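Local coordinates for protein 6-phosphogluconolactonase (PDB 1VL1) that hydrolyses 6-phosphogluconolactone to 6-phosphogluconate, the second step in the oxidative stage of the pentose phosphate pathway, at residues Y192-I197 and K225-V230; D45-V50 and N72-F77; L165-D170 and R179-F184. One frame throughout, in Å; residues are numbered along the deposited sequence.

All three contacts lie in one mixed, Rossmann-like beta sheet. Contacts 1 and 2 are parallel strand pairs, each the two strands of a beta-alpha-beta unit; contact 3 is an antiparallel hairpin. Strand 140-143 pairs with both 47-51 and 192-198 and so joins contact 2 to contact 1; their centres are 18 Å apart. Contact 3 sits across the chain's centre from contact 1, 21 Å between centres, but touches contact 2 because strands 74-82 and 179-182 are neighbours in the sheet, Val50 CG1 lying 4.1 Å from Leu182 CD1. The Arg179 side chain is about 4 Å from a bound citrate, probably from the crystallisation liquor, though such a molecule may mark a pocket.

Contact 1. Residues Y192-I197 and K225-V230; sequences YVLFLI and KTVWFV
Phe195 lays its ring over the six-membered ring of Trp228 in a face-to-face stack, the centroids 4.0 Å apart and the planes 15° from parallel. The two residues are direct neighbours on parallel strands 192-198 and 225-231, which helix 200-210 connects in a beta-alpha-beta crossover of the Rossmann-like sheet. Both side chains place CG anti to the carbonyl carbon, beside the backbone N, which helps set the rings side by side and pointing the same way. The stack is offset: Phe195 CD2 sits above the fused ring system beside Trp228 CE2, off the centre of the six-membered ring, while Phe195 CB comes over the indole face, 3.4 Å from Trp228 CE3, as a CH-pi contact. Thr226 CG2 reaches the edge of the Phe195 ring in its plane. Further along this face Ile197 sends CD1 to within 3.9 Å of Trp228 CE3, and helix 200-210 covers Trp228 and Val230 with Leu206, so large apolar residues suit the place.

The other face, packed by helix 25-43, is lined by Leu194, Leu196, Val227 and Phe229. Leu194 CD2 lies against Val227 CB at 3.7 Å, the branched chains running side by side, and Leu196 CD1 approaches Phe229 CD2. Between the faces five backbone hydrogen bonds step from strand to strand, the first from Val193 N to Lys225 O, the last from Ile197 N to Phe229 O. The last is nearly straight, 177° at the hydrogen, and its acceptor, Phe229 O, also takes a bond from Tyr25 OH.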
loop_
_atom_site.group_PDB
_atom_site.type_symbol
_atom_site.label_atom_id
_atom_site.label_comp_id
_atom_site.label_asym_id
_atom_site.label_seq_id
_atom_site.Cartn_x
_atom_site.Cartn_y
_atom_site.Cartn_z
ATOM N N TYR A 192 -0.710 -10.043 -5.968
ATOM C CA TYR A 192 0.652 -9.972 -5.428
ATOM C C TYR A 192 0.707 -8.920 -4.348
ATOM O O TYR A 192 0.231 -7.821 -4.531
ATOM C CB TYR A 192 1.650 -9.641 -6.545
ATOM C CG TYR A 192 1.675 -10.668 -7.654
ATOM C CD1 TYR A 192 2.411 -11.808 -7.529
ATOM C CD2 TYR A 192 0.885 -10.503 -8.812
ATOM C CE1 TYR A 192 2.406 -12.791 -8.524
ATOM C CE2 TYR A 192 0.859 -11.493 -9.841
ATOM C CZ TYR A 192 1.638 -12.638 -9.665
ATOM O OH TYR A 192 1.690 -13.638 -10.622
ATOM N N VAL A 193 1.240 -9.285 -3.180
ATOM C CA VAL A 193 1.442 -8.367 -2.129
ATOM C C VAL A 193 2.962 -8.278 -1.900
ATOM O O VAL A 193 3.636 -9.310 -1.754
ATOM C CB VAL A 193 0.770 -8.829 -0.827
ATOM C CG1 VAL A 193 1.204 -7.992 0.303
ATOM C CG2 VAL A 193 -0.738 -8.754 -0.948
ATOM N N LEU A 194 3.465 -7.051 -1.962
ATOM C CA LEU A 194 4.879 -6.755 -1.720
ATOM C C LEU A 194 4.996 -5.961 -0.447
ATOM O O LEU A 194 4.370 -4.908 -0.307
ATOM C CB LEU A 194 5.455 -5.909 -2.860
ATOM C CG LEU A 194 5.200 -6.413 -4.284
ATOM C CD1 LEU A 194 6.036 -5.583 -5.324
ATOM C CD2 LEU A 194 5.492 -7.843 -4.428
ATOM N N PHE A 195 5.830 -6.403 0.489
ATOM C CA PHE A 195 6.133 -5.615 1.686
ATOM C C PHE A 195 7.548 -5.043 1.537
ATOM O O PHE A 195 8.456 -5.761 1.164
ATOM C CB PHE A 195 6.128 -6.500 2.956
ATOM C CG PHE A 195 4.741 -6.861 3.422
ATOM C CD1 PHE A 195 4.035 -5.994 4.266
ATOM C CD2 PHE A 195 4.177 -8.083 3.079
ATOM C CE1 PHE A 195 2.772 -6.312 4.699
ATOM C CE2 PHE A 195 2.908 -8.398 3.551
ATOM C CZ PHE A 195 2.232 -7.547 4.319
ATOM N N LEU A 196 7.727 -3.775 1.897
ATOM C CA LEU A 196 9.018 -3.095 1.791
ATOM C C LEU A 196 9.413 -2.655 3.180
ATOM O O LEU A 196 8.750 -1.777 3.738
ATOM C CB LEU A 196 8.874 -1.867 0.900
ATOM C CG LEU A 196 8.874 -2.007 -0.593
ATOM C CD1 LEU A 196 8.224 -3.184 -1.114
ATOM C CD2 LEU A 196 8.450 -0.710 -1.248
ATOM N N ILE A 197 10.424 -3.298 3.751
ATOM C CA ILE A 197 10.833 -3.051 5.124
ATOM C C ILE A 197 12.331 -2.946 5.198
ATOM O O ILE A 197 13.050 -3.587 4.404
ATOM C CB ILE A 197 10.322 -4.101 6.124
ATOM C CG1 ILE A 197 10.821 -5.542 5.808
ATOM C CG2 ILE A 197 8.793 -4.065 6.222
ATOM C CD1 ILE A 197 10.732 -6.389 7.049
ATOM N N LYS A 225 0.992 -14.647 -4.616
ATOM C CA LYS A 225 2.281 -14.546 -3.927
ATOM C C LYS A 225 2.378 -13.386 -2.962
ATOM O O LYS A 225 1.817 -12.345 -3.203
ATOM C CB LYS A 225 3.387 -14.387 -4.962
ATOM C CG LYS A 225 4.711 -14.917 -4.508
ATOM C CD LYS A 225 5.788 -14.872 -5.625
ATOM C CE LYS A 225 5.422 -15.758 -6.750
ATOM N NZ LYS A 225 6.624 -16.217 -7.545
ATOM N N THR A 226 3.120 -13.592 -1.867
ATOM C CA THR A 226 3.521 -12.537 -0.966
ATOM C C THR A 226 5.046 -12.473 -0.981
ATOM O O THR A 226 5.729 -13.491 -0.901
ATOM C CB THR A 226 3.047 -12.821 0.445
ATOM O OG1 THR A 226 1.624 -13.020 0.436
ATOM C CG2 THR A 226 3.280 -11.699 1.329
ATOM N N VAL A 227 5.556 -11.275 -1.161
ATOM C CA VAL A 227 6.990 -11.036 -1.260
ATOM C C VAL A 227 7.429 -9.967 -0.302
ATOM O O VAL A 227 6.848 -8.881 -0.273
ATOM C CB VAL A 227 7.345 -10.555 -2.673
ATOM C CG1 VAL A 227 8.866 -10.313 -2.742
ATOM C CG2 VAL A 227 6.899 -11.581 -3.770
ATOM N N TRP A 228 8.478 -10.236 0.476
ATOM C CA TRP A 228 9.077 -9.241 1.345
ATOM C C TRP A 228 10.437 -8.827 0.727
ATOM O O TRP A 228 11.247 -9.660 0.360
ATOM C CB TRP A 228 9.327 -9.805 2.737
ATOM C CG TRP A 228 8.052 -10.154 3.484
ATOM C CD1 TRP A 228 7.245 -11.223 3.235
ATOM C CD2 TRP A 228 7.468 -9.456 4.575
ATOM N NE1 TRP A 228 6.190 -11.236 4.097
ATOM C CE2 TRP A 228 6.273 -10.129 4.909
ATOM C CE3 TRP A 228 7.805 -8.321 5.284
ATOM C CZ2 TRP A 228 5.469 -9.742 5.961
ATOM C CZ3 TRP A 228 6.991 -7.934 6.334
ATOM C CH2 TRP A 228 5.825 -8.631 6.638
ATOM N N PHE A 229 10.671 -7.516 0.668
ATOM C CA PHE A 229 11.974 -6.991 0.299
ATOM C C PHE A 229 12.522 -6.368 1.578
ATOM O O PHE A 229 12.016 -5.328 2.037
ATOM C CB PHE A 229 11.831 -5.944 -0.811
ATOM C CG PHE A 229 11.332 -6.484 -2.096
ATOM C CD1 PHE A 229 12.167 -7.152 -2.924
ATOM C CD2 PHE A 229 9.999 -6.300 -2.497
ATOM C CE1 PHE A 229 11.708 -7.690 -4.125
ATOM C CE2 PHE A 229 9.541 -6.830 -3.719
ATOM C CZ PHE A 229 10.387 -7.487 -4.529
ATOM N N VAL A 230 13.530 -7.003 2.151
ATOM C CA VAL A 230 14.044 -6.653 3.465
ATOM C C VAL A 230 15.452 -6.098 3.373
ATOM O O VAL A 230 16.373 -6.788 2.908
ATOM C CB VAL A 230 14.074 -7.872 4.349
ATOM C CG1 VAL A 230 14.543 -7.495 5.780
ATOM C CG2 VAL A 230 12.698 -8.543 4.341
#

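Contact 2. Residues D45-V50 and N72-F77; sequences DKIFVV and NRIHFF
The beta-alpha-beta unit of strand 47-51, helix 57-64 and strand 74-82 brings Phe48 beside His75 and Ile47 beside Ile74. Phe48 and His75 point the same way, with Phe48 CE2 over the imidazole face, 3.7 Å from His75 CG, and their planes turned 32° apart. Phe77 CE1 meets Phe48 CD2 at 3.7 Å, each atom lying in the plane of the other ring. On the face packed by helix 25-43, Ile47 CG1 touches Ile74 CG1 at 3.9 Å, and Val49 CG2 meets Ile74 CG2. This is the parallel pairing of a Rossmann-like sheet, with four backbone bonds, the first from Ile47 N to Arg73 O and the last from Phe77 N to Val49 O. Before the strands begin, Arg73 bends at chi3 (57°) and gives its NE-H to Asp45 O at 2.7 Å, the carbonyl oxygen lying in the guanidinium plane. Its NH2 also binds Leu41 O and Lys44 O, a grip suited to several N-H donors. An alanine here would probably leave Asp45 O, Leu41 O and Lys44 O without these donors and loosen strand 74-82 from the end of helix 25-43. Asp45 OD1 adds only a long salt bridge, 3.9 Å from Arg73 NE.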
loop_
_atom_site.group_PDB
_atom_site.type_symbol
_atom_site.label_atom_id
_atom_site.label_comp_id
_atom_site.label_asym_id
_atom_site.label_seq_id
_atom_site.Cartn_x
_atom_site.Cartn_y
_atom_site.Cartn_z
ATOM N N ASP A 45 -5.230 -5.069 -20.078
ATOM C CA ASP A 45 -5.278 -3.710 -20.594
ATOM C C ASP A 45 -5.055 -2.719 -19.466
ATOM O O ASP A 45 -4.320 -1.753 -19.644
ATOM C CB ASP A 45 -6.636 -3.508 -21.273
ATOM C CG ASP A 45 -6.955 -2.051 -21.642
ATOM O OD1 ASP A 45 -6.028 -1.246 -21.928
ATOM O OD2 ASP A 45 -8.151 -1.642 -21.713
ATOM N N LYS A 46 -5.678 -2.954 -18.317
ATOM C CA LYS A 46 -5.554 -2.044 -17.171
ATOM C C LYS A 46 -5.061 -2.825 -15.969
ATOM O O LYS A 46 -5.459 -3.975 -15.770
ATOM C CB LYS A 46 -6.897 -1.422 -16.819
ATOM C CG LYS A 46 -7.609 -0.839 -18.015
ATOM C CD LYS A 46 -8.852 -0.036 -17.598
ATOM C CE LYS A 46 -10.004 -0.947 -17.157
ATOM N NZ LYS A 46 -11.318 -0.254 -16.924
ATOM N N ILE A 47 -4.217 -2.210 -15.178
ATOM C CA ILE A 47 -3.809 -2.849 -13.935
ATOM C C ILE A 47 -4.145 -1.949 -12.753
ATOM O O ILE A 47 -4.225 -0.703 -12.905
ATOM C CB ILE A 47 -2.321 -3.299 -13.959
ATOM C CG1 ILE A 47 -1.364 -2.094 -14.038
ATOM C CG2 ILE A 47 -2.060 -4.229 -15.141
ATOM C CD1 ILE A 47 0.072 -2.422 -13.595
ATOM N N PHE A 48 -4.313 -2.573 -11.574
ATOM C CA PHE A 48 -4.769 -1.881 -10.396
ATOM C C PHE A 48 -3.787 -2.126 -9.275
ATOM O O PHE A 48 -3.516 -3.302 -8.917
ATOM C CB PHE A 48 -6.174 -2.320 -10.001
ATOM C CG PHE A 48 -7.135 -2.109 -11.099
ATOM C CD1 PHE A 48 -7.261 -3.085 -12.092
ATOM C CD2 PHE A 48 -7.803 -0.911 -11.254
ATOM C CE1 PHE A 48 -8.075 -2.895 -13.181
ATOM C CE2 PHE A 48 -8.655 -0.708 -12.379
ATOM C CZ PHE A 48 -8.783 -1.701 -13.320
ATOM N N VAL A 49 -3.224 -1.029 -8.795
ATOM C CA VAL A 49 -2.115 -1.035 -7.824
ATOM C C VAL A 49 -2.449 -0.256 -6.541
ATOM O O VAL A 49 -2.779 0.908 -6.583
ATOM C CB VAL A 49 -0.811 -0.496 -8.456
ATOM C CG1 VAL A 49 0.350 -0.653 -7.502
ATOM C CG2 VAL A 49 -0.542 -1.162 -9.823
ATOM N N VAL A 50 -2.327 -0.929 -5.378
ATOM C CA VAL A 50 -2.514 -0.347 -4.046
ATOM C C VAL A 50 -1.144 0.119 -3.530
ATOM O O VAL A 50 -0.148 -0.619 -3.683
ATOM C CB VAL A 50 -3.068 -1.347 -3.043
ATOM C CG1 VAL A 50 -3.027 -0.769 -1.614
ATOM C CG2 VAL A 50 -4.469 -1.724 -3.407
ATOM N N ASN A 72 -1.491 5.740 -18.433
ATOM C CA ASN A 72 -2.939 5.664 -18.629
ATOM C C ASN A 72 -3.549 4.293 -18.395
ATOM O O ASN A 72 -4.755 4.184 -18.232
ATOM C CB ASN A 72 -3.354 6.151 -19.988
ATOM C CG ASN A 72 -2.771 5.341 -21.141
ATOM O OD1 ASN A 72 -1.565 5.157 -21.221
ATOM N ND2 ASN A 72 -3.630 4.879 -22.052
ATOM N N ARG A 73 -2.740 3.247 -18.397
ATOM C CA ARG A 73 -3.242 1.864 -18.174
ATOM C C ARG A 73 -3.043 1.454 -16.728
ATOM O O ARG A 73 -3.375 0.334 -16.348
ATOM C CB ARG A 73 -2.470 0.931 -19.096
ATOM C CG ARG A 73 -2.797 1.174 -20.556
ATOM C CD ARG A 73 -1.992 0.336 -21.526
ATOM N NE ARG A 73 -2.175 -1.089 -21.230
ATOM C CZ ARG A 73 -1.279 -2.028 -21.490
ATOM N NH1 ARG A 73 -0.154 -1.748 -22.133
ATOM N NH2 ARG A 73 -1.541 -3.289 -21.181
ATOM N N ILE A 74 -2.505 2.335 -15.894
ATOM C CA ILE A 74 -2.234 1.971 -14.507
ATOM C C ILE A 74 -3.082 2.772 -13.554
ATOM O O ILE A 74 -3.057 3.992 -13.597
ATOM C CB ILE A 74 -0.745 2.110 -14.142
ATOM C CG1 ILE A 74 0.123 1.315 -15.139
ATOM C CG2 ILE A 74 -0.527 1.652 -12.707
ATOM C CD1 ILE A 74 1.599 1.690 -15.116
ATOM N N HIS A 75 -3.867 2.080 -12.727
ATOM C CA HIS A 75 -4.740 2.740 -11.708
ATOM C C HIS A 75 -4.195 2.558 -10.322
ATOM O O HIS A 75 -3.823 1.425 -9.941
ATOM C CB HIS A 75 -6.152 2.178 -11.804
ATOM C CG HIS A 75 -6.798 2.452 -13.115
ATOM N ND1 HIS A 75 -7.848 3.326 -13.261
ATOM C CD2 HIS A 75 -6.500 1.994 -14.351
ATOM C CE1 HIS A 75 -8.162 3.406 -14.541
ATOM N NE2 HIS A 75 -7.363 2.607 -15.222
ATOM N N PHE A 76 -4.142 3.648 -9.547
ATOM C CA PHE A 76 -3.500 3.603 -8.241
ATOM C C PHE A 76 -4.526 3.895 -7.115
ATOM O O PHE A 76 -5.386 4.723 -7.291
ATOM C CB PHE A 76 -2.354 4.660 -8.150
ATOM C CG PHE A 76 -1.131 4.317 -8.990
ATOM C CD1 PHE A 76 -0.260 3.338 -8.572
ATOM C CD2 PHE A 76 -0.899 4.925 -10.195
ATOM C CE1 PHE A 76 0.862 3.006 -9.307
ATOM C CE2 PHE A 76 0.243 4.578 -10.943
ATOM C CZ PHE A 76 1.086 3.636 -10.487
ATOM N N PHE A 77 -4.354 3.214 -5.987
ATOM C CA PHE A 77 -5.211 3.363 -4.829
ATOM C C PHE A 77 -4.375 3.480 -3.592
ATOM O O PHE A 77 -3.433 2.710 -3.421
ATOM C CB PHE A 77 -6.112 2.123 -4.682
ATOM C CG PHE A 77 -6.908 1.812 -5.909
ATOM C CD1 PHE A 77 -6.331 1.133 -6.976
ATOM C CD2 PHE A 77 -8.211 2.168 -5.992
ATOM C CE1 PHE A 77 -7.033 0.899 -8.118
ATOM C CE2 PHE A 77 -8.945 1.923 -7.161
ATOM C CZ PHE A 77 -8.361 1.272 -8.197
#

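Contact 3. Residues L165-D170 and R179-F184; sequences LVTFTD and RVTLTF
Thr167 and Thr181 lie side by side and point the same way, their CG2 methyls 3.9 Å apart. With OG1 anti to the backbone N (chi1 -169° and -171°), each CG2 takes the place between N and the carbonyl carbon, where the two methyls meet. The Thr183 side chain crosses Thr167 at about a right angle and adds its CG2 to the cluster. Threonine suits these positions because its branched CB favours extended backbone and its hydroxyl can bond while the methyl packs: Thr181 OG1 bonds to Leu182 O and to Ser153 N.

On the reverse face the valines meet at a slant, Val166 CG1 touching Val180 CG1 at 3.6 Å, and Val166 CG2 reaches Leu182 CD2. Helix 120-134 covers this side, with Ile131 against Leu182 and Ile120 and Cys124 against Phe168.

These faces belong to a beta hairpin of strands 166-168 and 179-182, which joins the main sheet where 179-182 runs antiparallel to 74-82. Thr167 and Thr181 form its hydrogen-bonded pair, with N to O bonds of 2.9 Å in both directions, while Val166 with Leu182 and Phe168 with Val180 are non-hydrogen-bonded pairs.

Toward the hairpin's connection, Thr169 N bonds to Arg179 O at 2.8 Å. Thr169 OG1 donates to Asp170 O and accepts a weak bond from Arg179 N. Arg179 bends at chi2, and its guanidinium ends beyond the hairpin, where NH1 binds Ser153 OG and NH2 binds Pro175 O; a citrate near this side chain may mark a pocket. At the other end Thr183 N bonds to Leu165 O from above the carbonyl plane, and Thr183 is the N-cap of helix 184-187, its OG1 bound to Asn164 O and weakly to Ala186 N.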
loop_
_atom_site.group_PDB
_atom_site.type_symbol
_atom_site.label_atom_id
_atom_site.label_comp_id
_atom_site.label_asym_id
_atom_site.label_seq_id
_atom_site.Cartn_x
_atom_site.Cartn_y
_atom_site.Cartn_z
ATOM N N LEU A 165 -14.744 -3.242 2.662
ATOM C CA LEU A 165 -13.469 -3.021 2.013
ATOM C C LEU A 165 -12.657 -1.883 2.661
ATOM O O LEU A 165 -11.433 -1.900 2.708
ATOM C CB LEU A 165 -13.662 -2.744 0.515
ATOM C CG LEU A 165 -14.296 -3.874 -0.287
ATOM C CD1 LEU A 165 -14.556 -3.513 -1.724
ATOM C CD2 LEU A 165 -13.479 -5.186 -0.240
ATOM N N VAL A 166 -13.348 -0.903 3.228
ATOM C CA VAL A 166 -12.718 0.271 3.777
ATOM C C VAL A 166 -13.374 0.535 5.112
ATOM O O VAL A 166 -14.623 0.459 5.211
ATOM C CB VAL A 166 -12.926 1.498 2.878
ATOM C CG1 VAL A 166 -12.091 2.652 3.403
ATOM C CG2 VAL A 166 -12.508 1.170 1.444
ATOM N N THR A 167 -12.569 0.772 6.132
ATOM C CA THR A 167 -13.092 1.141 7.433
ATOM C C THR A 167 -12.314 2.311 8.027
ATOM O O THR A 167 -11.422 2.865 7.388
ATOM C CB THR A 167 -13.099 -0.070 8.378
ATOM O OG1 THR A 167 -13.853 0.268 9.566
ATOM C CG2 THR A 167 -11.721 -0.424 8.849
ATOM N N PHE A 168 -12.629 2.703 9.248
ATOM C CA PHE A 168 -11.888 3.789 9.897
ATOM C C PHE A 168 -11.556 3.423 11.362
ATOM O O PHE A 168 -12.153 2.480 11.916
ATOM C CB PHE A 168 -12.627 5.129 9.771
ATOM C CG PHE A 168 -13.929 5.211 10.529
ATOM C CD1 PHE A 168 -13.940 5.654 11.838
ATOM C CD2 PHE A 168 -15.133 4.892 9.911
ATOM C CE1 PHE A 168 -15.165 5.757 12.541
ATOM C CE2 PHE A 168 -16.340 5.002 10.573
ATOM C CZ PHE A 168 -16.346 5.434 11.899
ATOM N N THR A 169 -10.619 4.146 11.971
ATOM C CA THR A 169 -10.099 3.799 13.306
ATOM C C THR A 169 -10.344 4.973 14.237
ATOM O O THR A 169 -10.595 6.082 13.794
ATOM C CB THR A 169 -8.564 3.475 13.264
ATOM O OG1 THR A 169 -7.827 4.676 12.980
ATOM C CG2 THR A 169 -8.186 2.489 12.140
ATOM N N ASP A 170 -10.230 4.711 15.534
ATOM C CA ASP A 170 -10.036 5.784 16.484
ATOM C C ASP A 170 -8.597 6.349 16.336
ATOM O O ASP A 170 -7.799 5.776 15.628
ATOM C CB ASP A 170 -10.308 5.254 17.886
ATOM C CG ASP A 170 -11.703 4.574 17.998
ATOM O OD1 ASP A 170 -12.685 4.893 17.277
ATOM O OD2 ASP A 170 -11.888 3.672 18.831
ATOM N N ARG A 179 -7.770 7.201 11.294
ATOM C CA ARG A 179 -7.309 6.722 9.991
ATOM C C ARG A 179 -8.465 6.078 9.212
ATOM O O ARG A 179 -9.408 5.496 9.811
ATOM C CB ARG A 179 -6.195 5.655 10.072
ATOM C CG ARG A 179 -5.121 5.775 11.126
ATOM C CD ARG A 179 -4.300 6.925 10.903
ATOM N NE ARG A 179 -3.082 7.032 11.757
ATOM C CZ ARG A 179 -1.877 6.595 11.421
ATOM N NH1 ARG A 179 -1.683 5.822 10.342
ATOM N NH2 ARG A 179 -0.849 6.908 12.185
ATOM N N VAL A 180 -8.365 6.150 7.887
ATOM C CA VAL A 180 -9.220 5.424 6.964
ATOM C C VAL A 180 -8.322 4.357 6.341
ATOM O O VAL A 180 -7.208 4.664 5.936
ATOM C CB VAL A 180 -9.787 6.363 5.909
ATOM C CG1 VAL A 180 -10.461 5.555 4.781
ATOM C CG2 VAL A 180 -10.682 7.368 6.574
ATOM N N THR A 181 -8.767 3.107 6.342
ATOM C CA THR A 181 -7.911 2.057 5.839
ATOM C C THR A 181 -8.645 1.000 5.073
ATOM O O THR A 181 -9.784 0.660 5.379
ATOM C CB THR A 181 -7.121 1.402 7.037
ATOM O OG1 THR A 181 -6.108 0.486 6.541
ATOM C CG2 THR A 181 -8.035 0.634 7.916
ATOM N N LEU A 182 -7.975 0.443 4.047
ATOM C CA LEU A 182 -8.430 -0.810 3.527
ATOM C C LEU A 182 -8.303 -1.839 4.608
ATOM O O LEU A 182 -7.449 -1.720 5.495
ATOM C CB LEU A 182 -7.554 -1.272 2.369
ATOM C CG LEU A 182 -7.627 -0.450 1.100
ATOM C CD1 LEU A 182 -6.836 -1.120 -0.082
ATOM C CD2 LEU A 182 -8.936 -0.144 0.659
ATOM N N THR A 183 -9.187 -2.851 4.533
ATOM C CA THR A 183 -9.241 -3.977 5.510
ATOM C C THR A 183 -8.461 -5.165 4.988
ATOM O O THR A 183 -7.965 -5.184 3.848
ATOM C CB THR A 183 -10.702 -4.419 5.656
ATOM O OG1 THR A 183 -11.205 -4.790 4.372
ATOM C CG2 THR A 183 -11.603 -3.306 6.166
ATOM N N PHE A 184 -8.275 -6.182 5.823
ATOM C CA PHE A 184 -7.715 -7.428 5.310
ATOM C C PHE A 184 -8.452 -7.948 4.059
ATOM O O PHE A 184 -7.818 -8.385 3.081
ATOM C CB PHE A 184 -7.742 -8.496 6.390
ATOM C CG PHE A 184 -6.897 -8.206 7.602
ATOM C CD1 PHE A 184 -5.693 -7.500 7.527
ATOM C CD2 PHE A 184 -7.262 -8.751 8.832
ATOM C CE1 PHE A 184 -4.899 -7.286 8.641
ATOM C CE2 PHE A 184 -6.457 -8.542 9.978
ATOM C CZ PHE A 184 -5.260 -7.792 9.874
#